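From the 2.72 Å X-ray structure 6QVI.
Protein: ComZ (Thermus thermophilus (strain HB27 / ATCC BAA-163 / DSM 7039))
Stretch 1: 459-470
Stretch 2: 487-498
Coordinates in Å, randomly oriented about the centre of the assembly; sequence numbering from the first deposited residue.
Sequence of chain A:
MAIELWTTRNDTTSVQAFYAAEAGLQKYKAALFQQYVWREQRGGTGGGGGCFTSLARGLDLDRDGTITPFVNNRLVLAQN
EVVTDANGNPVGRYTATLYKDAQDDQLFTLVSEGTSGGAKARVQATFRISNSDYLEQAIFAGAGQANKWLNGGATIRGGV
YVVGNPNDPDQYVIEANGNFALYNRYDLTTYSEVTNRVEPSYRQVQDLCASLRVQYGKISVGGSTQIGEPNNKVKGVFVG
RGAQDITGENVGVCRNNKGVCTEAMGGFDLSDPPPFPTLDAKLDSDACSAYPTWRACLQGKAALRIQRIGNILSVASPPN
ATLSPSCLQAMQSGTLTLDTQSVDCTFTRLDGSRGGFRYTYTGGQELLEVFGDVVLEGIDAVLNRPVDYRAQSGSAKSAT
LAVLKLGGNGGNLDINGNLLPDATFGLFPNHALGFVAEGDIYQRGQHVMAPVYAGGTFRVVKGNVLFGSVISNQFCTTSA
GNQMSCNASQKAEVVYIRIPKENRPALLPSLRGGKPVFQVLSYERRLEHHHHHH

Stretch 1, residues 459-470: RVVKGNVLFGSV
Stretch 2 (487-498) NASQKAEVVYIR

Two segments of one chain lie side by side as parallel β-strands, V465 to F467 pairing with E493 to V495, their axes 12° apart and 4.7 Å at closest approach. The register pairs V465 with E493, L466 with V494 and F467 with V495, at CA-CA distances of 4.8, 4.9 and 4.7 Å.

The hydrogen bonds follow the parallel rule: alternate residues reach across and straddle a partner. E493 N gives a weak bond to N464 O (3.3 Å), L466 N donates to E493 O (3.1 Å), V495 N to L466 O (2.8 Å), G468 N to V495 O (3.0 Å) and I497 N to G468 O (3.2 Å). E493 O also receives a CA-H contact from V465 CA (3.2 Å).

Upstream, a type II turn from V461 to N464, closed by N464 N to V461 O (3.3 Å), leads into the strand. G463, at phi/psi 101/-21, occupies a conformation that a CB would jam against the preceding carbonyl; its N donates to K491 O (3.2 Å). K462 (chi1 -31°, chi2 t) leaves its backbone sideways, yet its NZ reaches Q490 OE1 (2.6 Å), with Q490 in m, t, chi3 -91°. This polar clasp sits at the more solvent-open end, while V460 CG1 (chi1 p) packs on the small A492 CB at 3.4 Å.

The contact buries 750 Å², both sides summed. V465 (p), E493 (t, t), F467 (m, chi2 -104°) and V495 (t) share one face. V465 CG2 meets E493 CG (3.5 Å) and V495 CG2 (3.6 Å); F467 CD1 lies 3.6 Å from V495 CB, and F467 CB 3.7 Å from I497 CD1 (m, t). E493 thus lends its aliphatic stem to the packing, while OE2 is satisfied elsewhere in the structure. L466 (t, p) and V494 (t) occupy the other face. Burial of V465, L466, F467, V494 and V495 suits their apolar side chains. G468 (131/-111) adopts another glycine-demanding conformation.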

ATOM      1  N   ARG A 459       8.445  18.240   0.226  1.00 59.96           N
ATOM      2  CA  ARG A 459       7.911  19.564  -0.009  1.00 64.59           C
ATOM      3  C   ARG A 459       7.250  19.658  -1.335  1.00 66.10           C
ATOM      4  O   ARG A 459       7.616  19.007  -2.265  1.00 61.72           O
ATOM      5  CB  ARG A 459       8.990  20.621   0.041  1.00 76.07           C
ATOM      6  CG  ARG A 459       9.607  20.803   1.402  1.00 78.74           C
ATOM      7  CD  ARG A 459      10.427  22.062   1.505  1.00 70.37           C
ATOM      8  NE  ARG A 459      10.857  22.246   2.872  1.00 68.63           N
ATOM      9  CZ  ARG A 459      11.819  21.550   3.421  1.00 71.50           C
ATOM     10  NH1 ARG A 459      12.438  20.648   2.711  1.00 65.65           N
ATOM     11  NH2 ARG A 459      12.159  21.745   4.670  1.00 79.33           N
ATOM     12  N   VAL A 460       6.260  20.515  -1.411  1.00 56.81           N
ATOM     13  CA  VAL A 460       5.525  20.705  -2.625  1.00 66.34           C
ATOM     14  C   VAL A 460       4.993  22.123  -2.608  1.00 72.85           C
ATOM     15  O   VAL A 460       4.823  22.716  -1.573  1.00 82.85           O
ATOM     16  CB  VAL A 460       4.420  19.681  -2.708  1.00 69.31           C
ATOM     17  CG1 VAL A 460       3.405  19.940  -1.639  1.00 77.70           C
ATOM     18  CG2 VAL A 460       3.807  19.614  -4.075  1.00 65.98           C
ATOM     19  N   VAL A 461       4.794  22.681  -3.776  1.00 69.81           N
ATOM     20  CA  VAL A 461       4.320  24.043  -3.943  1.00 81.32           C
ATOM     21  C   VAL A 461       2.809  24.043  -4.160  1.00 80.41           C
ATOM     22  O   VAL A 461       2.256  23.120  -4.778  1.00 71.40           O
ATOM     23  CB  VAL A 461       5.063  24.679  -5.126  1.00 92.56           C
ATOM     24  CG1 VAL A 461       6.461  25.162  -4.696  1.00 95.40           C
ATOM     25  CG2 VAL A 461       5.236  23.598  -6.168  1.00 87.75           C
ATOM     26  N   LYS A 462       2.132  25.073  -3.644  1.00 82.55           N
ATOM     27  CA  LYS A 462       0.714  25.267  -3.935  1.00 84.13           C
ATOM     28  C   LYS A 462       0.441  25.124  -5.430  1.00 87.13           C
ATOM     29  O   LYS A 462       1.167  25.672  -6.258  1.00 90.22           O
ATOM     30  CB  LYS A 462       0.270  26.665  -3.484  1.00 94.61           C
ATOM     31  CG  LYS A 462       0.989  27.237  -2.277  1.00105.66           C
ATOM     32  CD  LYS A 462       0.799  28.779  -2.195  1.00121.45           C
ATOM     33  CE  LYS A 462       0.593  29.263  -0.738  1.00129.16           C
ATOM     34  NZ  LYS A 462      -0.217  30.506  -0.623  1.00132.62           N
ATOM     35  N   GLY A 463      -0.594  24.375  -5.779  1.00 92.53           N
ATOM     36  CA  GLY A 463      -1.035  24.277  -7.160  1.00 94.90           C
ATOM     37  C   GLY A 463      -0.602  23.030  -7.883  1.00 91.54           C
ATOM     38  O   GLY A 463      -1.203  22.679  -8.910  1.00102.18           O
ATOM     39  N   ASN A 464       0.441  22.385  -7.400  1.00 84.76           N
ATOM     40  CA  ASN A 464       0.997  21.201  -8.022  1.00 88.72           C
ATOM     41  C   ASN A 464       0.397  19.974  -7.383  1.00 90.38           C
ATOM     42  O   ASN A 464       0.089  19.964  -6.189  1.00 91.98           O
ATOM     43  CB  ASN A 464       2.519  21.241  -7.861  1.00 88.76           C
ATOM     44  CG  ASN A 464       3.082  22.569  -8.372  1.00 94.78           C
ATOM     45  OD1 ASN A 464       2.730  23.617  -7.853  1.00102.13           O
ATOM     46  ND2 ASN A 464       3.973  22.520  -9.319  1.00 94.37           N
ATOM     47  N   VAL A 465       0.215  18.944  -8.187  1.00 90.32           N
ATOM     48  CA  VAL A 465      -0.440  17.726  -7.745  1.00 85.83           C
ATOM     49  C   VAL A 465       0.480  16.543  -8.015  1.00 83.20           C
ATOM     50  O   VAL A 465       1.156  16.480  -9.047  1.00 83.45           O
ATOM     51  CB  VAL A 465      -1.847  17.583  -8.391  1.00 85.16           C
ATOM     52  CG1 VAL A 465      -1.773  17.539  -9.883  1.00 85.98           C
ATOM     53  CG2 VAL A 465      -2.577  16.352  -7.870  1.00 78.59           C
ATOM     54  N   LEU A 466       0.537  15.626  -7.058  1.00 83.54           N
ATOM     55  CA  LEU A 466       1.322  14.408  -7.182  1.00 78.24           C
ATOM     56  C   LEU A 466       0.370  13.233  -7.203  1.00 85.30           C
ATOM     57  O   LEU A 466      -0.490  13.107  -6.319  1.00 83.55           O
ATOM     58  CB  LEU A 466       2.313  14.260  -6.036  1.00 71.19           C
ATOM     59  CG  LEU A 466       3.005  12.917  -5.976  1.00 71.45           C
ATOM     60  CD1 LEU A 466       3.801  12.662  -7.259  1.00 73.49           C
ATOM     61  CD2 LEU A 466       3.897  13.000  -4.823  1.00 69.51           C
ATOM     62  N   PHE A 467       0.481  12.419  -8.240  1.00 84.02           N
ATOM     63  CA  PHE A 467      -0.312  11.213  -8.365  1.00 76.72           C
ATOM     64  C   PHE A 467       0.555  10.015  -8.054  1.00 80.60           C
ATOM     65  O   PHE A 467       1.673   9.904  -8.569  1.00 90.55           O
ATOM     66  CB  PHE A 467      -0.908  11.089  -9.762  1.00 78.53           C
ATOM     67  CG  PHE A 467      -1.562  12.345 -10.255  1.00 87.04           C
ATOM     68  CD1 PHE A 467      -2.943  12.459 -10.282  1.00 92.69           C
ATOM     69  CD2 PHE A 467      -0.805  13.396 -10.742  1.00 90.19           C
ATOM     70  CE1 PHE A 467      -3.558  13.612 -10.758  1.00 97.03           C
ATOM     71  CE2 PHE A 467      -1.418  14.553 -11.227  1.00 94.99           C
ATOM     72  CZ  PHE A 467      -2.796  14.654 -11.235  1.00 99.38           C
ATOM     73  N   GLY A 468       0.028   9.105  -7.254  1.00 78.70           N
ATOM     74  CA  GLY A 468       0.839   8.023  -6.750  1.00 73.86           C
ATOM     75  C   GLY A 468       0.617   7.949  -5.254  1.00 69.31           C
ATOM     76  O   GLY A 468      -0.455   7.516  -4.830  1.00 75.39           O
ATOM     77  N   SER A 469       1.629   8.303  -4.456  1.00 56.37           N
ATOM     78  CA  SER A 469       1.545   8.269  -2.998  1.00 58.81           C
ATOM     79  C   SER A 469       2.828   8.866  -2.446  1.00 56.59           C
ATOM     80  O   SER A 469       3.883   8.765  -3.082  1.00 58.09           O
ATOM     81  CB  SER A 469       1.366   6.830  -2.472  1.00 64.54           C
ATOM     82  OG  SER A 469       2.234   5.948  -3.173  1.00 67.16           O
ATOM     83  N   VAL A 470       2.772   9.442  -1.247  1.00 48.36           N
ATOM     84  CA  VAL A 470       4.021   9.840  -0.621  1.00 52.56           C
ATOM     85  C   VAL A 470       4.067   9.160   0.719  1.00 49.66           C
ATOM     86  O   VAL A 470       3.063   9.125   1.436  1.00 55.43           O
ATOM     87  CB  VAL A 470       4.202  11.380  -0.514  1.00 58.37           C
ATOM     88  CG1 VAL A 470       3.801  12.020  -1.820  1.00 66.02           C
ATOM     89  CG2 VAL A 470       3.555  12.034   0.765  1.00 69.07           C
ATOM     90  N   ASN A 487       5.254  27.119   6.607  1.00142.60           N
ATOM     91  CA  ASN A 487       3.978  27.755   6.838  1.00149.21           C
ATOM     92  C   ASN A 487       3.354  28.225   5.542  1.00153.58           C
ATOM     93  O   ASN A 487       3.793  29.182   4.936  1.00158.30           O
ATOM     94  CB  ASN A 487       4.063  28.881   7.856  1.00153.61           C
ATOM     95  CG  ASN A 487       2.853  28.918   8.762  1.00152.48           C
ATOM     96  OD1 ASN A 487       1.947  28.107   8.615  1.00146.79           O
ATOM     97  ND2 ASN A 487       2.835  29.850   9.705  1.00155.07           N
ATOM     98  N   ALA A 488       2.371  27.479   5.080  1.00151.84           N
ATOM     99  CA  ALA A 488       1.667  27.832   3.877  1.00147.40           C
ATOM    100  C   ALA A 488       0.202  27.738   4.187  1.00145.00           C
ATOM    101  O   ALA A 488      -0.222  27.038   5.108  1.00139.69           O
ATOM    102  CB  ALA A 488       2.025  26.903   2.755  1.00142.42           C
ATOM    103  N   SER A 489      -0.584  28.460   3.415  1.00148.72           N
ATOM    104  CA  SER A 489      -1.999  28.484   3.637  1.00143.37           C
ATOM    105  C   SER A 489      -2.725  28.100   2.391  1.00137.40           C
ATOM    106  O   SER A 489      -3.913  27.865   2.444  1.00140.07           O
ATOM    107  CB  SER A 489      -2.422  29.850   4.120  1.00149.21           C
ATOM    108  OG  SER A 489      -1.508  30.308   5.089  1.00150.91           O
ATOM    109  N   GLN A 490      -2.053  28.082   1.248  1.00133.93           N
ATOM    110  CA  GLN A 490      -2.770  27.574   0.093  1.00125.18           C
ATOM    111  C   GLN A 490      -2.551  26.091   0.014  1.00111.74           C
ATOM    112  O   GLN A 490      -1.785  25.518   0.733  1.00 98.05           O
ATOM    113  CB  GLN A 490      -2.587  28.281  -1.240  1.00126.10           C
ATOM    114  CG  GLN A 490      -3.293  29.605  -1.355  1.00132.66           C
ATOM    115  CD  GLN A 490      -2.824  30.397  -2.551  1.00141.18           C
ATOM    116  OE1 GLN A 490      -1.893  31.186  -2.443  1.00147.45           O
ATOM    117  NE2 GLN A 490      -3.454  30.186  -3.698  1.00140.47           N
ATOM    118  N   LYS A 491      -3.112  25.512  -1.000  1.00 99.01           N
ATOM    119  CA  LYS A 491      -3.263  24.071  -1.022  1.00 90.35           C
ATOM    120  C   LYS A 491      -2.443  23.456  -2.144  1.00 85.68           C
ATOM    121  O   LYS A 491      -2.515  23.902  -3.297  1.00 89.57           O
ATOM    122  CB  LYS A 491      -4.751  23.728  -1.203  1.00 89.48           C
ATOM    123  CG  LYS A 491      -5.619  24.306  -0.072  1.00 94.89           C
ATOM    124  CD  LYS A 491      -7.115  23.972  -0.192  1.00 99.15           C
ATOM    125  CE  LYS A 491      -7.907  24.300   1.088  1.00 90.82           C
ATOM    126  NZ  LYS A 491      -9.318  23.803   1.003  1.00 90.13           N
ATOM    127  N   ALA A 492      -1.676  22.431  -1.797  1.00 74.84           N
ATOM    128  CA  ALA A 492      -1.169  21.449  -2.735  1.00 67.07           C
ATOM    129  C   ALA A 492      -2.047  20.208  -2.644  1.00 67.15           C
ATOM    130  O   ALA A 492      -2.844  20.069  -1.718  1.00 71.30           O
ATOM    131  CB  ALA A 492       0.285  21.111  -2.435  1.00 60.50           C
ATOM    132  N   GLU A 493      -1.932  19.310  -3.625  1.00 62.75           N
ATOM    133  CA  GLU A 493      -2.839  18.169  -3.668  1.00 69.20           C
ATOM    134  C   GLU A 493      -2.111  16.866  -3.977  1.00 74.62           C
ATOM    135  O   GLU A 493      -1.175  16.830  -4.776  1.00 82.10           O
ATOM    136  CB  GLU A 493      -3.998  18.442  -4.660  1.00 83.25           C
ATOM    137  CG  GLU A 493      -4.689  17.181  -5.206  1.00100.71           C
ATOM    138  CD  GLU A 493      -5.944  17.464  -6.028  1.00108.61           C
ATOM    139  OE1 GLU A 493      -6.381  18.631  -6.127  1.00111.13           O
ATOM    140  OE2 GLU A 493      -6.543  16.488  -6.514  1.00112.86           O
ATOM    141  N   VAL A 494      -2.556  15.783  -3.349  1.00 73.94           N
ATOM    142  CA  VAL A 494      -2.003  14.463  -3.591  1.00 73.40           C
ATOM    143  C   VAL A 494      -3.150  13.552  -3.981  1.00 78.19           C
ATOM    144  O   VAL A 494      -4.175  13.502  -3.293  1.00 89.86           O
ATOM    145  CB  VAL A 494      -1.251  13.877  -2.376  1.00 66.21           C
ATOM    146  CG1 VAL A 494      -0.588  12.538  -2.765  1.00 57.60           C
ATOM    147  CG2 VAL A 494      -0.217  14.860  -1.794  1.00 62.12           C
ATOM    148  N   VAL A 495      -2.967  12.799  -5.055  1.00 65.76           N
ATOM    149  CA  VAL A 495      -4.023  11.952  -5.561  1.00 66.47           C
ATOM    150  C   VAL A 495      -3.543  10.520  -5.474  1.00 71.27           C
ATOM    151  O   VAL A 495      -2.602  10.123  -6.172  1.00 73.52           O
ATOM    152  CB  VAL A 495      -4.405  12.333  -6.989  1.00 68.51           C
ATOM    153  CG1 VAL A 495      -5.465  11.390  -7.541  1.00 69.92           C
ATOM    154  CG2 VAL A 495      -4.909  13.778  -6.983  1.00 68.59           C
ATOM    155  N   TYR A 496      -4.163   9.750  -4.590  1.00 73.62           N
ATOM    156  CA  TYR A 496      -3.714   8.388  -4.411  1.00 77.14           C
ATOM    157  C   TYR A 496      -4.186   7.551  -5.584  1.00 80.50           C
ATOM    158  O   TYR A 496      -5.386   7.460  -5.853  1.00 98.60           O
ATOM    159  CB  TYR A 496      -4.203   7.828  -3.087  1.00 78.02           C
ATOM    160  CG  TYR A 496      -3.942   6.346  -2.979  1.00 83.31           C
ATOM    161  CD1 TYR A 496      -4.863   5.510  -2.394  1.00 76.47           C
ATOM    162  CD2 TYR A 496      -2.726   5.798  -3.378  1.00 86.65           C
ATOM    163  CE1 TYR A 496      -4.619   4.174  -2.272  1.00 81.30           C
ATOM    164  CE2 TYR A 496      -2.478   4.437  -3.265  1.00 85.19           C
ATOM    165  CZ  TYR A 496      -3.428   3.636  -2.708  1.00 86.24           C
ATOM    166  OH  TYR A 496      -3.196   2.283  -2.590  1.00 92.45           O
ATOM    167  N   ILE A 497      -3.244   6.914  -6.265  1.00 66.76           N
ATOM    168  CA  ILE A 497      -3.551   5.998  -7.346  1.00 68.87           C
ATOM    169  C   ILE A 497      -2.945   4.649  -6.987  1.00 76.35           C
ATOM    170  O   ILE A 497      -1.719   4.487  -6.982  1.00 77.98           O
ATOM    171  CB  ILE A 497      -3.009   6.495  -8.687  1.00 75.36           C
ATOM    172  CG1 ILE A 497      -3.650   7.814  -9.062  1.00 77.37           C
ATOM    173  CG2 ILE A 497      -3.253   5.475  -9.781  1.00 79.49           C
ATOM    174  CD1 ILE A 497      -3.257   8.295 -10.457  1.00 78.00           C
ATOM    175  N   ARG A 498      -3.805   3.672  -6.736  1.00 87.33           N
ATOM    176  CA  ARG A 498      -3.346   2.343  -6.383  1.00 88.20           C
ATOM    177  C   ARG A 498      -2.502   1.782  -7.514  1.00 90.63           C
ATOM    178  O   ARG A 498      -2.825   1.953  -8.686  1.00 97.81           O
ATOM    179  CB  ARG A 498      -4.551   1.445  -6.117  1.00 88.20           C
ATOM    180  CG  ARG A 498      -4.332  -0.048  -6.307  1.00 92.04           C
ATOM    181  CD  ARG A 498      -5.667  -0.822  -6.194  1.00 97.05           C
ATOM    182  NE  ARG A 498      -6.046  -1.115  -4.814  1.00101.63           N
ATOM    183  CZ  ARG A 498      -7.286  -1.391  -4.413  1.00108.02           C
ATOM    184  NH1 ARG A 498      -8.286  -1.413  -5.285  1.00110.07           N
ATOM    185  NH2 ARG A 498      -7.528  -1.659  -3.132  1.00108.82           N
TER